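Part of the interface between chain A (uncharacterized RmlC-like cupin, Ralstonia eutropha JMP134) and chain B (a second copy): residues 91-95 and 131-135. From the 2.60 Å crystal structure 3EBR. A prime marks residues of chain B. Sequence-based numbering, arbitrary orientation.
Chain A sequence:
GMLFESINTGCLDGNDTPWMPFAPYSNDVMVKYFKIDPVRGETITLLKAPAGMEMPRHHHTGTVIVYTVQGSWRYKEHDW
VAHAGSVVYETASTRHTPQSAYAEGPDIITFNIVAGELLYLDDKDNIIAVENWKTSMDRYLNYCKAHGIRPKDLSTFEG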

ATOM      1  N   THR A  91       0.174 -11.759  -7.397  1.00 49.32           N
ATOM      2  CA  THR A  91       0.515 -11.603  -5.963  1.00 47.27           C
ATOM      3  C   THR A  91       2.028 -11.746  -5.717  1.00 45.35           C
ATOM      4  O   THR A  91       2.738 -12.299  -6.536  1.00 45.16           O
ATOM      5  N   ALA A  92       2.489 -11.256  -4.567  1.00 44.22           N
ATOM      6  CA  ALA A  92       3.915 -11.265  -4.157  1.00 43.02           C
ATOM      7  C   ALA A  92       4.697 -12.598  -4.251  1.00 42.41           C
ATOM      8  O   ALA A  92       4.115 -13.675  -4.116  1.00 42.65           O
ATOM      9  N   SER A  93       6.000 -12.465  -4.532  1.00 41.95           N
ATOM     10  CA  SER A  93       6.990 -13.555  -4.640  1.00 42.52           C
ATOM     11  C   SER A  93       6.571 -14.769  -5.485  1.00 42.47           C
ATOM     12  O   SER A  93       6.721 -15.907  -5.066  1.00 43.72           O
ATOM     13  N   THR A  94       6.039 -14.496  -6.667  1.00 43.47           N
ATOM     14  CA  THR A  94       5.588 -15.524  -7.608  1.00 44.20           C
ATOM     15  C   THR A  94       6.355 -15.362  -8.924  1.00 45.01           C
ATOM     16  O   THR A  94       6.826 -14.258  -9.243  1.00 45.06           O
ATOM     17  N   ARG A  95       6.458 -16.470  -9.669  1.00 45.38           N
ATOM     18  CA  ARG A  95       7.190 -16.550 -10.944  1.00 45.62           C
ATOM     19  C   ARG A  95       6.245 -16.737 -12.125  1.00 45.95           C
ATOM     20  O   ARG A  95       5.330 -17.559 -12.059  1.00 46.22           O
TER
ATOM     21  N   GLU B 131      14.979 -13.315   1.515  1.00 40.83           N
ATOM     22  CA  GLU B 131      13.984 -13.494   2.570  1.00 40.18           C
ATOM     23  C   GLU B 131      12.727 -12.791   2.123  1.00 39.27           C
ATOM     24  O   GLU B 131      12.780 -11.626   1.718  1.00 37.25           O
ATOM     25  N   ASN B 132      11.611 -13.512   2.212  1.00 37.51           N
ATOM     26  CA  ASN B 132      10.320 -13.023   1.808  1.00 37.81           C
ATOM     27  C   ASN B 132       9.252 -13.652   2.673  1.00 38.95           C
ATOM     28  O   ASN B 132       9.585 -14.343   3.639  1.00 39.76           O
ATOM     29  N   TRP B 133       7.986 -13.423   2.334  1.00 40.01           N
ATOM     30  CA  TRP B 133       6.880 -14.001   3.090  1.00 40.18           C
ATOM     31  C   TRP B 133       6.907 -15.542   3.071  1.00 40.48           C
ATOM     32  O   TRP B 133       6.479 -16.157   4.045  1.00 40.50           O
ATOM     33  N   LYS B 134       7.350 -16.139   1.950  1.00 40.73           N
ATOM     34  CA  LYS B 134       7.426 -17.597   1.803  1.00 41.69           C
ATOM     35  C   LYS B 134       8.468 -18.184   2.751  1.00 41.53           C
ATOM     36  O   LYS B 134       8.173 -19.148   3.454  1.00 41.55           O
ATOM     37  N   THR B 135       9.665 -17.591   2.772  1.00 40.79           N
ATOM     38  CA  THR B 135      10.749 -18.032   3.672  1.00 40.72           C
ATOM     39  C   THR B 135      10.373 -17.770   5.151  1.00 41.30           C
ATOM     40  O   THR B 135      10.776 -18.532   6.036  1.00 40.72           O
TER

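A recurring principle of protein interfaces is that main-chain carbonyls in a loop can accept hydrogen bonds from side-chain donors of a neighbouring chain. The contact between residues 91-95 of one cupin chain and 131-135 of its second copy illustrates this on a small scale, burying 211 Å² in total.

On the chain B side the start of a helix and the N-cap residue before it present side chains to the partner. Asn132′, Trp133′ and Lys134′ all direct their CA-to-CB bonds toward chain A, and two of them carry donors to consecutive carbonyls of the facing loop. Lys134′, with chi1 in m and the remaining three torsions in t, is almost fully extended, a shape that delivers its ammonium group far from its own backbone. Lys134′ NZ donates to Ser93 O at 2.8 Å, the shorter of the two hydrogen bonds that cross the contact. Trp133′ adopts chi1 p with chi2 at -97°, which brings the indole nitrogen to the preceding carbonyl: Trp133′ NE1 lies 3.3 Å from Ala92 O. The N-H...O angle of 173° is nearly linear, but the distance makes this a weak bond. Ala92 O sits at the ring edge, near the ring plane, as an acceptor for an indole N-H should.

Apolar contact accompanies these bonds. Ala92 points its CB sideways, yet it still comes within 4.1 Å of Trp133′ CD1, so the same residue offers the indole both a carbonyl and a methyl group. Ser93, the residue most covered by the opposing stretch, points toward chain B in rotamer m. Ser93 CB lies 3.7 Å from Trp133′ NE1 and 4.3 Å from Lys134′ CD, and thus packs against both side chains that bond to the loop. Its positive phi and psi, 47° and 47°, are the left-handed values often found in tight turns.

The remaining polar groups are largely satisfied away from this contact. Ser93 OG approaches Asn132′ ND2 to 3.7 Å, but each atom is hydrogen-bonded elsewhere in the structure. The Asn132′ side chain, with chi1 in p, also serves its own helix: as the N-cap, it accepts through OD1 from Thr135′ N at 2.8 Å. Thr135′ OG1 in turn accepts from Asn132′ N, also at 2.8 Å, so the two residues are joined by a pair of hydrogen bonds at the start of the helix from which Trp133′ and Lys134′ extend.

Chain A has an internal tie as well. Thr94, in rotamer p, donates from OG1 to Thr91 O at 2.7 Å, bracing the loop across Ala92 and Ser93, the two residues whose carbonyls receive the partner's donors. Thr94 CG2 also comes within 4.4 Å of Lys134′ NZ, a loose contact. Thr91 points toward chain B but stops short of contact. In this example, then, side-chain donors from one chain meet main-chain acceptors of the other, while local bonds hold each stretch together.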

ATOM      1  CB  THR A  91      -0.260 -12.597  -5.093  1.00 46.72           C
ATOM      2  OG1 THR A  91      -0.075 -13.920  -5.602  1.00 50.89           O
ATOM      3  CG2 THR A  91      -1.737 -12.273  -5.114  1.00 45.97           C
ATOM      4  CB  ALA A  92       4.027 -10.705  -2.735  1.00 42.32           C
ATOM      5  CB  SER A  93       7.394 -13.986  -3.220  1.00 42.22           C
ATOM      6  OG  SER A  93       7.815 -12.852  -2.477  1.00 46.96           O
ATOM      7  CB  THR A  94       4.071 -15.453  -7.809  1.00 44.39           C
ATOM      8  OG1 THR A  94       3.715 -14.143  -8.248  1.00 43.23           O
ATOM      9  CG2 THR A  94       3.357 -15.759  -6.494  1.00 42.88           C
ATOM     10  CB  ARG A  95       8.233 -17.666 -10.853  1.00 45.68           C
ATOM     11  CG  ARG A  95       9.330 -17.294  -9.872  1.00 47.53           C
ATOM     12  CD  ARG A  95      10.273 -18.402  -9.534  1.00 52.47           C
ATOM     13  NE  ARG A  95      11.255 -17.935  -8.548  1.00 55.49           N
ATOM     14  CZ  ARG A  95      12.167 -18.694  -7.933  1.00 55.74           C
ATOM     15  NH1 ARG A  95      12.305 -20.003  -8.195  1.00 58.02           N
ATOM     16  NH2 ARG A  95      12.981 -18.116  -7.045  1.00 57.69           N
TER
ATOM     17  CB  GLU B 131      14.436 -12.974   3.932  1.00 40.49           C
ATOM     18  CG  GLU B 131      15.396 -13.908   4.632  1.00 47.41           C
ATOM     19  CD  GLU B 131      14.764 -15.231   4.977  1.00 51.15           C
ATOM     20  OE1 GLU B 131      13.667 -15.216   5.568  1.00 44.80           O
ATOM     21  OE2 GLU B 131      15.373 -16.277   4.647  1.00 53.49           O
ATOM     22  CB  ASN B 132      10.149 -13.304   0.305  1.00 38.53           C
ATOM     23  CG  ASN B 132      10.292 -14.769  -0.073  1.00 37.16           C
ATOM     24  OD1 ASN B 132      10.162 -15.687   0.740  1.00 36.90           O
ATOM     25  ND2 ASN B 132      10.558 -14.990  -1.347  1.00 35.36           N
ATOM     26  CB  TRP B 133       5.506 -13.482   2.590  1.00 40.32           C
ATOM     27  CG  TRP B 133       5.018 -14.039   1.300  1.00 37.83           C
ATOM     28  CD1 TRP B 133       5.136 -13.485   0.065  1.00 40.58           C
ATOM     29  CD2 TRP B 133       4.312 -15.272   1.125  1.00 37.20           C
ATOM     30  NE1 TRP B 133       4.552 -14.298  -0.874  1.00 39.12           N
ATOM     31  CE2 TRP B 133       4.038 -15.405  -0.251  1.00 39.25           C
ATOM     32  CE3 TRP B 133       3.887 -16.282   2.004  1.00 38.99           C
ATOM     33  CZ2 TRP B 133       3.361 -16.515  -0.779  1.00 41.79           C
ATOM     34  CZ3 TRP B 133       3.223 -17.393   1.483  1.00 40.06           C
ATOM     35  CH2 TRP B 133       2.959 -17.498   0.104  1.00 40.90           C
ATOM     36  CB  LYS B 134       7.723 -18.019   0.355  1.00 41.85           C
ATOM     37  CG  LYS B 134       6.642 -17.655  -0.641  1.00 44.74           C
ATOM     38  CD  LYS B 134       6.956 -18.144  -2.046  1.00 44.65           C
ATOM     39  CE  LYS B 134       5.733 -18.002  -2.954  1.00 49.86           C
ATOM     40  NZ  LYS B 134       6.008 -18.476  -4.342  1.00 51.32           N
ATOM     41  CB  THR B 135      12.092 -17.357   3.352  1.00 40.55           C
ATOM     42  OG1 THR B 135      11.959 -15.948   3.542  1.00 44.19           O
ATOM     43  CG2 THR B 135      12.544 -17.648   1.906  1.00 36.75           C
TER